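Local coordinates for putative exported protein (Bordetella pertussis Tohama I, PDB 2PFY) that binds pyroglutamic acid in the periplasm as the extracytoplasmic solute receptor of a tripartite ATP-independent transport system, probably handing it to the membrane permease, at residues S3-A8 and G58-G63; P119-G124 and S183-V188. All coordinates share one frame; numbering follows the deposited sequence.

Interaction 1 (S3-A8 and G58-G63); sequences SWTMTA and GVVQIG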
ATOM      1  N   SER A   3     -11.139  25.245   1.390  1.00 25.95           N
ATOM      2  CA  SER A   3      -9.878  24.689   0.881  1.00 25.77           C
ATOM      3  C   SER A   3      -9.350  23.656   1.855  1.00 24.31           C
ATOM      4  O   SER A   3      -9.227  23.942   3.056  1.00 23.49           O
ATOM      5  CB  SER A   3      -8.797  25.767   0.752  1.00 26.81           C
ATOM      6  OG  SER A   3      -9.338  26.930   0.185  1.00 30.40           O
ATOM      7  N   TRP A   4      -8.972  22.494   1.327  1.00 22.58           N
ATOM      8  CA  TRP A   4      -8.383  21.386   2.080  1.00 22.75           C
ATOM      9  C   TRP A   4      -6.982  21.181   1.536  1.00 22.25           C
ATOM     10  O   TRP A   4      -6.777  21.274   0.314  1.00 20.46           O
ATOM     11  CB  TRP A   4      -8.998  20.117   1.548  1.00 25.56           C
ATOM     12  CG  TRP A   4      -9.934  19.315   2.230  1.00 28.27           C
ATOM     13  CD1 TRP A   4     -10.191  17.964   1.960  1.00 31.05           C
ATOM     14  CD2 TRP A   4     -10.827  19.687   3.198  1.00 26.15           C
ATOM     15  NE1 TRP A   4     -11.151  17.499   2.764  1.00 23.62           N
ATOM     16  CE2 TRP A   4     -11.578  18.547   3.528  1.00 27.50           C
ATOM     17  CE3 TRP A   4     -11.073  20.866   3.860  1.00 26.29           C
ATOM     18  CZ2 TRP A   4     -12.538  18.570   4.482  1.00 23.65           C
ATOM     19  CZ3 TRP A   4     -11.990  20.868   4.766  1.00 26.12           C
ATOM     20  CH2 TRP A   4     -12.723  19.741   5.086  1.00 30.91           C
ATOM     21  N   THR A   5      -6.062  20.747   2.388  1.00 20.25           N
ATOM     22  CA  THR A   5      -4.776  20.265   1.910  1.00 20.76           C
ATOM     23  C   THR A   5      -4.722  18.761   2.100  1.00 21.20           C
ATOM     24  O   THR A   5      -5.140  18.226   3.132  1.00 19.01           O
ATOM     25  CB  THR A   5      -3.592  20.922   2.678  1.00 20.85           C
ATOM     26  OG1 THR A   5      -3.647  22.345   2.456  1.00 21.36           O
ATOM     27  CG2 THR A   5      -2.220  20.381   2.147  1.00 20.28           C
HETATM   28  N   MSE A   6      -4.234  18.078   1.075  1.00 20.44           N
HETATM   29  CA  MSE A   6      -4.121  16.651   1.118  1.00 21.58           C
HETATM   30  C   MSE A   6      -2.649  16.238   1.017  1.00 18.36           C
HETATM   31  O   MSE A   6      -1.878  16.824   0.245  1.00 18.65           O
HETATM   32  CB  MSE A   6      -4.914  16.033  -0.042  1.00 20.28           C
HETATM   33  CG  MSE A   6      -4.842  14.499  -0.123  1.00 23.03           C
HETATM   34 SE   MSE A   6      -6.139  13.835  -1.464  1.00 33.79          SE
HETATM   35  CE  MSE A   6      -7.801  14.383  -0.841  1.00 40.30           C
ATOM     36  N   THR A   7      -2.285  15.205   1.764  1.00 16.42           N
ATOM     37  CA  THR A   7      -0.964  14.595   1.583  1.00 16.30           C
ATOM     38  C   THR A   7      -1.160  13.317   0.768  1.00 16.35           C
ATOM     39  O   THR A   7      -2.124  12.568   0.978  1.00 16.19           O
ATOM     40  CB  THR A   7      -0.243  14.318   2.939  1.00 15.64           C
ATOM     41  OG1 THR A   7       1.041  13.702   2.692  1.00 16.39           O
ATOM     42  CG2 THR A   7      -1.090  13.361   3.838  1.00 13.98           C
ATOM     43  N   ALA A   8      -0.246  13.067  -0.160  1.00 16.87           N
ATOM     44  CA  ALA A   8      -0.163  11.790  -0.877  1.00 15.95           C
ATOM     45  C   ALA A   8       1.255  11.277  -0.747  1.00 17.02           C
ATOM     46  O   ALA A   8       2.242  12.049  -0.767  1.00 17.28           O
ATOM     47  CB  ALA A   8      -0.530  11.959  -2.350  1.00 15.78           C
ATOM     48  N   GLY A  58      -5.197  17.561  12.189  1.00 21.55           N
ATOM     49  CA  GLY A  58      -5.481  18.678  11.302  1.00 20.72           C
ATOM     50  C   GLY A  58      -4.257  19.343  10.673  1.00 20.84           C
ATOM     51  O   GLY A  58      -4.305  20.495  10.267  1.00 20.12           O
ATOM     52  N   VAL A  59      -3.148  18.622  10.577  1.00 20.15           N
ATOM     53  CA  VAL A  59      -2.037  19.117   9.774  1.00 19.38           C
ATOM     54  C   VAL A  59      -2.576  19.193   8.356  1.00 19.04           C
ATOM     55  O   VAL A  59      -2.330  20.153   7.632  1.00 19.07           O
ATOM     56  CB  VAL A  59      -0.867  18.119   9.848  1.00 19.54           C
ATOM     57  CG1 VAL A  59       0.187  18.436   8.837  1.00 21.27           C
ATOM     58  CG2 VAL A  59      -0.292  18.140  11.280  1.00 20.53           C
ATOM     59  N   VAL A  60      -3.315  18.145   7.979  1.00 18.29           N
ATOM     60  CA  VAL A  60      -4.043  18.112   6.744  1.00 17.73           C
ATOM     61  C   VAL A  60      -5.457  17.685   7.085  1.00 18.01           C
ATOM     62  O   VAL A  60      -5.693  17.060   8.124  1.00 17.81           O
ATOM     63  CB  VAL A  60      -3.398  17.080   5.728  1.00 17.98           C
ATOM     64  CG1 VAL A  60      -1.973  17.528   5.362  1.00 18.15           C
ATOM     65  CG2 VAL A  60      -3.322  15.691   6.324  1.00 16.34           C
ATOM     66  N   GLN A  61      -6.382  17.981   6.182  1.00 17.48           N
ATOM     67  CA  GLN A  61      -7.765  17.524   6.333  1.00 17.60           C
ATOM     68  C   GLN A  61      -7.997  16.152   5.769  1.00 17.97           C
ATOM     69  O   GLN A  61      -8.980  15.475   6.135  1.00 17.94           O
ATOM     70  CB  GLN A  61      -8.728  18.520   5.681  1.00 17.35           C
ATOM     71  CG  GLN A  61      -8.749  19.871   6.350  1.00 19.95           C
ATOM     72  CD  GLN A  61      -7.682  20.787   5.781  1.00 26.56           C
ATOM     73  OE1 GLN A  61      -6.923  20.383   4.931  1.00 24.96           O
ATOM     74  NE2 GLN A  61      -7.601  22.048   6.287  1.00 32.10           N
ATOM     75  N   ILE A  62      -7.073  15.700   4.900  1.00 17.27           N
ATOM     76  CA  ILE A  62      -7.268  14.453   4.206  1.00 16.48           C
ATOM     77  C   ILE A  62      -5.896  13.952   3.734  1.00 16.42           C
ATOM     78  O   ILE A  62      -4.955  14.761   3.475  1.00 16.55           O
ATOM     79  CB  ILE A  62      -8.284  14.667   3.030  1.00 16.76           C
ATOM     80  CG1 ILE A  62      -8.765  13.334   2.429  1.00 16.35           C
ATOM     81  CG2 ILE A  62      -7.712  15.704   1.967  1.00 16.19           C
ATOM     82  CD1 ILE A  62      -9.952  13.482   1.407  1.00 17.27           C
ATOM     83  N   GLY A  63      -5.739  12.644   3.636  1.00 17.29           N
ATOM     84  CA  GLY A  63      -4.440  12.149   3.184  1.00 18.75           C
ATOM     85  C   GLY A  63      -4.511  10.735   2.666  1.00 19.49           C
ATOM     86  O   GLY A  63      -5.408   9.975   3.018  1.00 18.25           O
TER
HETATM   87  O   HOH W   1      -5.216  23.516   4.395  1.00 38.46           O
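Parallel pairing of M6 with I62 and T7 with G63 joins strand 2-7 to strand 62-66, its neighbour across the five-stranded sheet, whose strand order 2-1-3-5-4 matches the 2-1-3-n-4 order of type II periplasmic binding proteins. The ladder bond runs from T7 N to I62 O at 3.2 Å. Before the pairing begins, Q61 does the work of a strand residue with its side chain. A bend at chi2 (87°) turns CD toward strand 2-7, and OE1 takes the backbone N-H of T5 at 2.7 Å, nearly straight at 163°, while Q61 N gives only a weak bond to T5 O. Glutamine suits the place because its aliphatic part serves as well: CB sits over the centre of the W4 indole, 3.4 Å above its plane, a CH-pi contact, and the amide lies almost parallel to the ring, with A217 touching both residues. I62 CG2 reaches W4 CD1 at 3.4 Å, and beyond M6 and I62 F23 of helix 15-30 packs on both, so the face carrying M6 and I62 is apolar. On the other face, glycine, with no CB, lets T7 CG2 rest on G63 CA at 3.6 Å. One water bridges the contact, 2.8 Å from T5 OG1 and weakly accepting from Q61 NE2.

Interaction 2 (P119-G124 and S183-V188); sequences PWPPQG and SPATGV. With PCA (pyroglutamic acid), chain E.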
ATOM      1  N   PRO A 119      -5.672  -0.478  -4.699  1.00 19.45           N
ATOM      2  CA  PRO A 119      -4.570  -1.403  -4.457  1.00 18.82           C
ATOM      3  C   PRO A 119      -3.281  -0.991  -5.190  1.00 18.22           C
ATOM      4  O   PRO A 119      -3.322  -0.384  -6.262  1.00 18.27           O
ATOM      5  CB  PRO A 119      -5.121  -2.725  -5.039  1.00 18.85           C
ATOM      6  CG  PRO A 119      -5.922  -2.256  -6.260  1.00 19.50           C
ATOM      7  CD  PRO A 119      -6.545  -0.929  -5.813  1.00 18.70           C
ATOM      8  N   TRP A 120      -2.158  -1.294  -4.576  1.00 17.90           N
ATOM      9  CA  TRP A 120      -0.887  -1.431  -5.283  1.00 18.23           C
ATOM     10  C   TRP A 120      -0.962  -2.720  -6.133  1.00 18.60           C
ATOM     11  O   TRP A 120      -1.850  -3.556  -5.932  1.00 18.58           O
ATOM     12  CB  TRP A 120       0.240  -1.590  -4.248  1.00 17.58           C
ATOM     13  CG  TRP A 120       0.590  -0.319  -3.573  1.00 17.12           C
ATOM     14  CD1 TRP A 120       0.100   0.170  -2.373  1.00 16.57           C
ATOM     15  CD2 TRP A 120       1.532   0.636  -4.047  1.00 17.00           C
ATOM     16  NE1 TRP A 120       0.703   1.367  -2.078  1.00 16.14           N
ATOM     17  CE2 TRP A 120       1.593   1.675  -3.087  1.00 18.33           C
ATOM     18  CE3 TRP A 120       2.345   0.714  -5.201  1.00 16.15           C
ATOM     19  CZ2 TRP A 120       2.440   2.778  -3.236  1.00 18.18           C
ATOM     20  CZ3 TRP A 120       3.184   1.823  -5.356  1.00 15.84           C
ATOM     21  CH2 TRP A 120       3.226   2.835  -4.371  1.00 17.99           C
ATOM     22  N   PRO A 121      -0.034  -2.874  -7.099  1.00 18.49           N
ATOM     23  CA  PRO A 121       0.096  -4.161  -7.762  1.00 19.52           C
ATOM     24  C   PRO A 121       0.731  -5.195  -6.810  1.00 20.12           C
ATOM     25  O   PRO A 121       1.181  -4.841  -5.708  1.00 20.64           O
ATOM     26  CB  PRO A 121       0.999  -3.854  -8.993  1.00 18.38           C
ATOM     27  CG  PRO A 121       1.003  -2.303  -9.114  1.00 16.98           C
ATOM     28  CD  PRO A 121       0.887  -1.870  -7.659  1.00 17.99           C
ATOM     29  N   PRO A 122       0.718  -6.481  -7.205  1.00 20.21           N
ATOM     30  CA  PRO A 122       1.302  -7.535  -6.380  1.00 20.32           C
ATOM     31  C   PRO A 122       2.790  -7.318  -6.096  1.00 20.62           C
ATOM     32  O   PRO A 122       3.499  -6.706  -6.920  1.00 20.48           O
ATOM     33  CB  PRO A 122       1.104  -8.790  -7.231  1.00 20.09           C
ATOM     34  CG  PRO A 122      -0.102  -8.467  -8.094  1.00 20.21           C
ATOM     35  CD  PRO A 122       0.106  -7.009  -8.438  1.00 20.15           C
ATOM     36  N   GLN A 123       3.270  -7.800  -4.942  1.00 20.18           N
ATOM     37  CA  GLN A 123       4.637  -7.486  -4.512  1.00 20.95           C
ATOM     38  C   GLN A 123       5.619  -8.545  -5.019  1.00 22.17           C
ATOM     39  O   GLN A 123       5.452  -9.731  -4.738  1.00 23.31           O
ATOM     40  CB  GLN A 123       4.722  -7.417  -2.979  1.00 19.89           C
ATOM     41  CG  GLN A 123       3.692  -6.455  -2.332  1.00 20.16           C
ATOM     42  CD  GLN A 123       3.986  -4.996  -2.666  1.00 18.23           C
ATOM     43  OE1 GLN A 123       3.354  -4.385  -3.538  1.00 20.59           O
ATOM     44  NE2 GLN A 123       4.963  -4.456  -2.011  1.00 17.32           N
ATOM     45  N   GLY A 124       6.633  -8.107  -5.753  1.00 22.76           N
ATOM     46  CA  GLY A 124       7.757  -8.993  -6.181  1.00 22.59           C
ATOM     47  C   GLY A 124       9.006  -8.711  -5.353  1.00 22.29           C
ATOM     48  O   GLY A 124       8.990  -7.879  -4.416  1.00 22.36           O
ATOM     49  N   SER A 183       6.066  -3.549  -5.461  1.00 18.09           N
ATOM     50  CA  SER A 183       5.383  -3.764  -6.720  1.00 17.00           C
ATOM     51  C   SER A 183       6.264  -3.327  -7.888  1.00 16.95           C
ATOM     52  O   SER A 183       7.261  -2.554  -7.713  1.00 16.06           O
ATOM     53  CB  SER A 183       4.088  -2.937  -6.776  1.00 16.45           C
ATOM     54  OG  SER A 183       4.445  -1.564  -6.679  1.00 16.51           O
ATOM     55  N   PRO A 184       5.877  -3.764  -9.093  1.00 16.87           N
ATOM     56  CA  PRO A 184       6.488  -3.184 -10.291  1.00 17.82           C
ATOM     57  C   PRO A 184       6.148  -1.687 -10.457  1.00 17.60           C
ATOM     58  O   PRO A 184       6.872  -0.983 -11.158  1.00 17.54           O
ATOM     59  CB  PRO A 184       5.921  -4.038 -11.440  1.00 17.33           C
ATOM     60  CG  PRO A 184       4.580  -4.595 -10.893  1.00 17.63           C
ATOM     61  CD  PRO A 184       4.910  -4.838  -9.417  1.00 17.03           C
ATOM     62  N   ALA A 185       5.098  -1.184  -9.785  1.00 16.85           N
ATOM     63  CA  ALA A 185       4.799   0.260  -9.872  1.00 16.48           C
ATOM     64  C   ALA A 185       5.904   1.099  -9.225  1.00 16.83           C
ATOM     65  O   ALA A 185       6.354   2.095  -9.795  1.00 16.96           O
ATOM     66  CB  ALA A 185       3.454   0.589  -9.221  1.00 15.04           C
ATOM     67  N   THR A 186       6.312   0.701  -8.017  1.00 16.03           N
ATOM     68  CA  THR A 186       7.438   1.366  -7.321  1.00 16.78           C
ATOM     69  C   THR A 186       8.731   1.153  -8.111  1.00 16.57           C
ATOM     70  O   THR A 186       9.569   2.059  -8.212  1.00 17.04           O
ATOM     71  CB  THR A 186       7.565   0.843  -5.893  1.00 17.05           C
ATOM     72  OG1 THR A 186       6.431   1.314  -5.140  1.00 18.04           O
ATOM     73  CG2 THR A 186       8.870   1.344  -5.208  1.00 16.43           C
ATOM     74  N   GLY A 187       8.889  -0.043  -8.673  1.00 16.16           N
ATOM     75  CA  GLY A 187      10.036  -0.317  -9.547  1.00 16.51           C
ATOM     76  C   GLY A 187      10.150   0.685 -10.707  1.00 17.37           C
ATOM     77  O   GLY A 187      11.240   1.188 -11.012  1.00 17.42           O
ATOM     78  N   VAL A 188       9.032   0.966 -11.370  1.00 15.87           N
ATOM     79  CA  VAL A 188       9.034   1.987 -12.431  1.00 15.67           C
ATOM     80  C   VAL A 188       9.103   3.428 -11.894  1.00 15.73           C
ATOM     81  O   VAL A 188       9.932   4.219 -12.373  1.00 15.54           O
ATOM     82  CB  VAL A 188       7.825   1.774 -13.447  1.00 16.28           C
ATOM     83  CG1 VAL A 188       7.755   2.885 -14.559  1.00 14.52           C
ATOM     84  CG2 VAL A 188       7.976   0.391 -14.108  1.00 14.20           C
TER
HETATM   85  N   PCA E 302       5.036   0.264  -3.059  1.00 22.63           N
HETATM   86  CA  PCA E 302       5.015   0.789  -1.673  1.00 23.48           C
HETATM   87  CB  PCA E 302       4.184  -0.120  -0.801  1.00 22.44           C
HETATM   88  CG  PCA E 302       3.760  -1.264  -1.673  1.00 23.29           C
HETATM   89  CD  PCA E 302       4.289  -0.945  -3.032  1.00 20.74           C
HETATM   90  OE  PCA E 302       4.064  -1.617  -4.033  1.00 22.48           O
HETATM   91  C   PCA E 302       6.426   0.890  -1.128  1.00 24.18           C
HETATM   92  O   PCA E 302       6.720   1.513  -0.101  1.00 24.73           O
HETATM   93  OXT PCA E 302       7.317   0.328  -1.738  1.00 25.49           O
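W120 and T186 meet at the pyroglutamate pocket, where a proline-rich loop faces the first turn of helix 184-189. S183 and T186, at the helix start, hydrogen-bond the ligand. S183 grips the lactam oxygen twice: its N donates to PCA OE at 3.1 Å, and its OG donates to the same oxygen at 2.7 Å. The lactam N-H in turn points at T186 OG1 along an almost straight line, 173°. Donor and acceptor of the cyclic amide are thus both read, as suits a ligand that offers one of each side by side. S183 is also the N-cap: chi1 of 61° sets OG between the backbone N and the carbonyl carbon, where it accepts from T186 N at 3.2 Å and, weakly, from A185 N. A serine hydroxyl can do both jobs, since it donates to the ligand with its proton and accepts from the helix with its lone pairs.

Ring packing comes from the loop. W120 lays one indole face against the lactam, with PCA CD 3.3 Å above the plane and displaced toward the rim, while A185 CB stands at the ring's edge. Apolar contacts fill in behind: P121 CD presses on S183 CB at 3.5 Å, rather tight, and P121 CG meets A185 CB at 3.8 Å. Rigid prolines and a small alanine let loop and helix start lie close together. A CA-H...O contact from S183 to P122 O adds to this seam.

R48, R143, T165 and T182 are also hydrogen-bonded to the ligand. Y15 of helix 15-30 covers P121 and A185, T248 and T252 of helix 223-257 back P121 and P184, and G124 pairs through its backbone with T182 where strands 124-127 and 180-182 run antiparallel.

Interaction 1 closes before interaction 2 opens along the chain, and both lie in the same family 7 solute-binding region. Their centres are 25 Å apart and their nearest atoms about 9 Å, without touching. Interaction 1 knits two inner strands of the five-stranded sheet, one of whose edge strands, 112-119, leads directly into the loop of interaction 2; that loop then passes to strand 124-127 of the four-stranded sheet, next to strand 180-182. Helix 15-30 borders both contacts. Interaction 1 lies away from the pocket, the T7 side chain about 14 Å from the ligand, while interaction 2 supplies four of the eleven pocket residues, where the 119-124 loop passing between the sheets meets the start of helix 184-189, consistent with a two-lobed binding-protein fold.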